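PDB 5C74: protein arginine N-methyltransferase SFM1 from Saccharomyces cerevisiae, which transfers a methyl group from S-adenosyl-L-methionine to a single arginine of ribosomal protein S3, leaving that arginine monomethylated. Local coordinates for residues A[5-10]-A[35-40]; A[59-64]-A[122-127]. One frame throughout, in Å; residues are numbered along the deposited sequence.

Interaction 1: residues A[5-10]-A[35-40]; sequences IEHMEE and SSLPES
Ser35 lies beside Glu6 where two neighbouring parallel strands, 2-6 and 32-35, end together in the sheet of this SPOUT-family fold; helix 14-27 links them in a beta-alpha-beta crossover. The backbone of Ser35 is gripped twice: its N donates to Ile5 O at 2.9 Å, and its O accepts from His7 N at 2.9 Å, almost in line with the carbonyl (C=O...N 167°). On the sheet face shared with Glu6, Ser35 OG takes the position between its own N and C (chi1 66°) and meets a water at 2.8 Å. That water donates to Glu6 OE2 and also pairs with Ser36 OG at 2.9 Å, joining a carboxylate and two hydroxyls. Both oxygens of the Glu6 carboxylate thus have partners, OE2 the water and OE1 Arg116, in a salt bridge, and the backbone N of Gly106.

Past the strand end the backbones still run side by side. Ser36 directs its CB toward segment 5-10, where Met8 CG lies 3.7 Å from it. Leu37 follows with a CA-H...O contact, its CA 3.5 Å from His7 O, while its CD1 touches His7 CB at 3.9 Å. The His7 imidazole bonds to Tyr20 OH through ND1 and to Gly11 O through NE2, and stacks with Phe12. Pro38 closes the contact with its ring: CB and CG brush Glu10 OE2, and CG comes within 3.4 Å of Glu9 O.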
loop_
_atom_site.group_PDB
_atom_site.type_symbol
_atom_site.label_atom_id
_atom_site.label_comp_id
_atom_site.label_asym_id
_atom_site.label_seq_id
_atom_site.Cartn_x
_atom_site.Cartn_y
_atom_site.Cartn_z
ATOM N N ILE A 5 -2.653 -9.983 12.155
ATOM C CA ILE A 5 -2.297 -9.971 10.738
ATOM C C ILE A 5 -0.848 -9.574 10.607
ATOM O O ILE A 5 -0.462 -8.503 11.058
ATOM C CB ILE A 5 -3.167 -8.977 9.922
ATOM C CG1 ILE A 5 -4.648 -9.356 9.996
ATOM C CG2 ILE A 5 -2.700 -8.936 8.467
ATOM C CD1 ILE A 5 -5.559 -8.321 9.383
ATOM N N GLU A 6 -0.035 -10.425 10.008
ATOM C CA GLU A 6 1.346 -10.043 9.767
ATOM C C GLU A 6 1.358 -9.083 8.587
ATOM O O GLU A 6 0.924 -9.437 7.492
ATOM C CB GLU A 6 2.219 -11.262 9.471
ATOM C CG GLU A 6 2.307 -12.268 10.618
ATOM C CD GLU A 6 3.464 -13.233 10.440
ATOM O OE1 GLU A 6 3.595 -13.802 9.328
ATOM O OE2 GLU A 6 4.258 -13.393 11.402
ATOM N N HIS A 7 1.860 -7.875 8.799
ATOM C CA HIS A 7 1.880 -6.880 7.738
ATOM C C HIS A 7 3.335 -6.659 7.403
ATOM O O HIS A 7 3.934 -5.720 7.886
ATOM C CB HIS A 7 1.196 -5.576 8.175
ATOM C CG HIS A 7 1.065 -4.561 7.073
ATOM N ND1 HIS A 7 -0.089 -4.410 6.333
ATOM C CD2 HIS A 7 1.950 -3.654 6.581
ATOM C CE1 HIS A 7 0.087 -3.453 5.433
ATOM N NE2 HIS A 7 1.316 -2.977 5.565
ATOM N N MET A 8 3.899 -7.556 6.601
ATOM C CA MET A 8 5.343 -7.607 6.400
ATOM C C MET A 8 5.736 -6.947 5.087
ATOM O O MET A 8 6.428 -7.538 4.255
ATOM C CB MET A 8 5.837 -9.055 6.426
ATOM C CG MET A 8 5.567 -9.801 7.758
ATOM S SD MET A 8 5.994 -11.574 7.738
ATOM C CE MET A 8 7.782 -11.498 7.738
ATOM N N GLU A 9 5.270 -5.728 4.898
ATOM C CA GLU A 9 5.569 -5.001 3.678
ATOM C C GLU A 9 5.567 -3.540 4.029
ATOM O O GLU A 9 4.924 -3.114 4.987
ATOM C CB GLU A 9 4.543 -5.301 2.575
ATOM C CG GLU A 9 3.153 -4.737 2.869
ATOM C CD GLU A 9 2.107 -5.129 1.832
ATOM O OE1 GLU A 9 0.915 -5.213 2.202
ATOM O OE2 GLU A 9 2.471 -5.343 0.655
ATOM N N GLU A 10 6.313 -2.766 3.260
ATOM C CA GLU A 10 6.336 -1.335 3.445
ATOM C C GLU A 10 5.046 -0.748 2.871
ATOM O O GLU A 10 4.642 -1.114 1.771
ATOM C CB GLU A 10 7.555 -0.738 2.743
ATOM C CG GLU A 10 7.715 0.735 2.951
ATOM C CD GLU A 10 7.912 1.076 4.404
ATOM O OE1 GLU A 10 7.375 2.115 4.841
ATOM O OE2 GLU A 10 8.606 0.303 5.102
ATOM N N SER A 35 1.250 -7.283 13.115
ATOM C CA SER A 35 2.557 -7.640 13.647
ATOM C C SER A 35 3.596 -7.747 12.538
ATOM O O SER A 35 3.258 -7.793 11.358
ATOM C CB SER A 35 2.479 -8.968 14.413
ATOM O OG SER A 35 2.168 -10.024 13.520
ATOM N N SER A 36 4.857 -7.812 12.947
ATOM C CA SER A 36 6.005 -7.910 12.047
ATOM C C SER A 36 6.044 -6.804 10.991
ATOM O O SER A 36 6.530 -7.034 9.884
ATOM C CB SER A 36 6.046 -9.287 11.364
ATOM O OG SER A 36 6.253 -10.310 12.339
ATOM N N LEU A 37 5.588 -5.602 11.349
ATOM C CA LEU A 37 5.817 -4.434 10.486
ATOM C C LEU A 37 7.311 -4.232 10.272
ATOM O O LEU A 37 8.118 -4.591 11.142
ATOM C CB LEU A 37 5.197 -3.168 11.087
ATOM C CG LEU A 37 3.746 -3.018 10.595
ATOM C CD1 LEU A 37 2.808 -3.965 11.358
ATOM C CD2 LEU A 37 3.255 -1.600 10.681
ATOM N N PRO A 38 7.689 -3.648 9.121
ATOM C CA PRO A 38 9.099 -3.350 8.853
ATOM C C PRO A 38 9.739 -2.578 10.000
ATOM O O PRO A 38 9.099 -1.747 10.663
ATOM C CB PRO A 38 9.048 -2.510 7.571
ATOM C CG PRO A 38 7.786 -2.985 6.881
ATOM C CD PRO A 38 6.812 -3.207 8.020
ATOM N N GLU A 39 11.008 -2.876 10.247
ATOM C CA GLU A 39 11.679 -2.346 11.422
ATOM C C GLU A 39 11.709 -0.812 11.451
ATOM O O GLU A 39 11.798 -0.211 12.516
ATOM C CB GLU A 39 13.102 -2.909 11.501
ATOM C CG GLU A 39 13.658 -2.976 12.915
ATOM C CD GLU A 39 13.052 -4.109 13.761
ATOM O OE1 GLU A 39 12.147 -4.833 13.299
ATOM O OE2 GLU A 39 13.497 -4.281 14.913
ATOM N N SER A 40 11.608 -0.185 10.282
ATOM C CA SER A 40 11.707 1.274 10.177
ATOM C C SER A 40 10.387 1.978 10.466
ATOM O O SER A 40 10.309 3.203 10.429
ATOM C CB SER A 40 12.191 1.673 8.775
ATOM O OG SER A 40 13.468 1.125 8.510
HETATM O O HOH W 1 4.192 -11.952 13.438
#

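Interaction 2: residues A[59-64]-A[122-127]; sequences TKDLKG and TAYPNL
An Asx turn at Asp61, in the loop between strand 56-57 and helix 65-68, meets Tyr124 just where the chain leaves helix 116-123. In the turn, Asp61 OD1 accepts from Lys63 N at 2.9 Å, the N-H arriving from above the carboxylate plane, 45° out of it. The other oxygen faces across the contact: Asp61 OD2 accepts from Tyr124 OH at 2.6 Å through its syn lone pair, on the side of OD1. The two side chains meet tip to tip, with OD2 in the plane of the phenol ring at its edge and the carboxylate turned 78° against that ring. Both oxygens therefore hold a donor, one from the backbone and one from the phenol, which is likely to favour the charged form of the acid.

Lys63 slides past the ring in the opposite direction and lays its aliphatic part over one face, a CH-pi contact with CG 3.5 Å from the centroid of the Tyr124 ring and almost on its normal. Ala123 CB lies over the opposite face, offset toward the rim. Replacing Tyr124 by a phenylalanine would probably leave Asp61 OD2 without its phenol mate and the carboxylate freer to turn.

The apolar side of the contact is carried by leucines. Leu62 CD2 approaches Tyr124 CE2 at 4.1 Å, and Leu62 meets Leu127 tip to tip, CD1 4.0 Å from Leu127 CD2. Leu127 N is bonded to Tyr124 O, which keeps the two residues close together beyond the helix. Lys63 bends at chi2 (-72°), which sets its CD 3.9 Å from Leu127 CD2.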
loop_
_atom_site.group_PDB
_atom_site.type_symbol
_atom_site.label_atom_id
_atom_site.label_comp_id
_atom_site.label_asym_id
_atom_site.label_seq_id
_atom_site.Cartn_x
_atom_site.Cartn_y
_atom_site.Cartn_z
ATOM N N THR A 59 6.306 -3.815 15.344
ATOM C CA THR A 59 7.311 -4.411 14.464
ATOM C C THR A 59 7.711 -5.793 14.984
ATOM O O THR A 59 8.300 -6.591 14.260
ATOM C CB THR A 59 8.562 -3.544 14.341
ATOM O OG1 THR A 59 9.175 -3.415 15.628
ATOM C CG2 THR A 59 8.185 -2.145 13.846
ATOM N N LYS A 60 7.389 -6.079 16.243
ATOM C CA LYS A 60 7.675 -7.411 16.791
ATOM C C LYS A 60 6.792 -8.471 16.135
ATOM O O LYS A 60 5.732 -8.147 15.610
ATOM C CB LYS A 60 7.447 -7.435 18.304
ATOM C CG LYS A 60 8.321 -6.459 19.088
ATOM C CD LYS A 60 8.120 -6.660 20.581
ATOM C CE LYS A 60 8.896 -5.628 21.390
ATOM N NZ LYS A 60 8.470 -4.214 21.116
ATOM N N ASP A 61 7.188 -9.740 16.193
ATOM C CA ASP A 61 6.305 -10.761 15.645
ATOM C C ASP A 61 5.223 -11.106 16.665
ATOM O O ASP A 61 5.145 -10.492 17.738
ATOM C CB ASP A 61 7.083 -12.013 15.197
ATOM C CG ASP A 61 7.668 -12.833 16.353
ATOM O OD1 ASP A 61 7.291 -12.661 17.535
ATOM O OD2 ASP A 61 8.520 -13.695 16.052
ATOM N N LEU A 62 4.402 -12.097 16.347
ATOM C CA LEU A 62 3.202 -12.341 17.144
ATOM C C LEU A 62 3.540 -12.706 18.587
ATOM O O LEU A 62 2.735 -12.480 19.494
ATOM C CB LEU A 62 2.334 -13.433 16.494
ATOM C CG LEU A 62 2.779 -14.902 16.544
ATOM C CD1 LEU A 62 1.661 -15.793 16.019
ATOM C CD2 LEU A 62 4.064 -15.179 15.770
ATOM N N LYS A 63 4.733 -13.241 18.812
ATOM C CA LYS A 63 5.135 -13.624 20.160
ATOM C C LYS A 63 5.631 -12.430 20.978
ATOM O O LYS A 63 5.942 -12.571 22.157
ATOM C CB LYS A 63 6.201 -14.718 20.107
ATOM C CG LYS A 63 5.601 -16.112 19.882
ATOM C CD LYS A 63 4.876 -16.606 21.141
ATOM C CE LYS A 63 5.877 -17.106 22.177
ATOM N NZ LYS A 63 5.219 -17.485 23.457
ATOM N N GLY A 64 5.683 -11.251 20.361
ATOM C CA GLY A 64 6.047 -10.033 21.083
ATOM C C GLY A 64 4.844 -9.144 21.375
ATOM O O GLY A 64 4.951 -8.086 21.996
ATOM N N THR A 122 8.457 -23.310 12.567
ATOM C CA THR A 122 9.823 -23.641 12.924
ATOM C C THR A 122 10.314 -22.743 14.072
ATOM O O THR A 122 11.058 -23.192 14.957
ATOM C CB THR A 122 10.771 -23.501 11.708
ATOM O OG1 THR A 122 10.353 -24.414 10.677
ATOM C CG2 THR A 122 12.209 -23.812 12.103
ATOM N N ALA A 123 9.907 -21.477 14.059
ATOM C CA ALA A 123 10.298 -20.569 15.136
ATOM C C ALA A 123 9.606 -20.928 16.449
ATOM O O ALA A 123 10.221 -20.876 17.515
ATOM C CB ALA A 123 9.993 -19.131 14.760
ATOM N N TYR A 124 8.334 -21.307 16.355
ATOM C CA TYR A 124 7.494 -21.573 17.530
ATOM C C TYR A 124 6.719 -22.883 17.377
ATOM O O TYR A 124 5.499 -22.868 17.184
ATOM C CB TYR A 124 6.528 -20.403 17.749
ATOM C CG TYR A 124 7.236 -19.062 17.789
ATOM C CD1 TYR A 124 8.149 -18.776 18.797
ATOM C CD2 TYR A 124 6.996 -18.085 16.822
ATOM C CE1 TYR A 124 8.814 -17.553 18.839
ATOM C CE2 TYR A 124 7.652 -16.849 16.865
ATOM C CZ TYR A 124 8.560 -16.596 17.873
ATOM O OH TYR A 124 9.219 -15.381 17.936
ATOM N N PRO A 125 7.428 -24.022 17.468
ATOM C CA PRO A 125 6.800 -25.299 17.110
ATOM C C PRO A 125 5.659 -25.723 18.043
ATOM O O PRO A 125 4.810 -26.496 17.609
ATOM C CB PRO A 125 7.972 -26.293 17.161
ATOM C CG PRO A 125 9.027 -25.629 17.968
ATOM C CD PRO A 125 8.871 -24.163 17.724
ATOM N N ASN A 126 5.625 -25.217 19.272
ATOM C CA ASN A 126 4.532 -25.522 20.203
ATOM C C ASN A 126 3.306 -24.621 20.052
ATOM O O ASN A 126 2.257 -24.866 20.654
ATOM C CB ASN A 126 5.027 -25.407 21.641
ATOM C CG ASN A 126 6.137 -26.372 21.952
ATOM O OD1 ASN A 126 6.139 -27.505 21.473
ATOM N ND2 ASN A 126 7.092 -25.934 22.765
ATOM N N LEU A 127 3.436 -23.562 19.267
ATOM C CA LEU A 127 2.455 -22.473 19.340
ATOM C C LEU A 127 1.182 -22.642 18.497
ATOM O O LEU A 127 0.069 -22.433 18.989
ATOM C CB LEU A 127 3.137 -21.162 18.939
ATOM C CG LEU A 127 2.258 -19.919 18.954
ATOM C CD1 LEU A 127 1.755 -19.645 20.358
ATOM C CD2 LEU A 127 3.042 -18.711 18.391
#

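Interaction 1 continues the pairing of two sheet strands, so backbone bonds carry it, with the polar side chains linked by a water; interaction 2 lies farther from the chain centre and joins a loop to the end of a helix through side chains alone. Each is partly buried. They meet through neighbouring loops: Ser36 N lies 2.8 Å from Lys60 O, a probable hydrogen bond, and Ser36 OG packs against Asp61 CA. Helix 116-123 serves both, supplying Arg116 to Glu6 in interaction 1 and leading into Tyr124 in interaction 2. The strand pairing of interaction 1 is made by main-chain bonds, the loop-to-helix contact of interaction 2 by a phenol-carboxylate bond and apolar side chains.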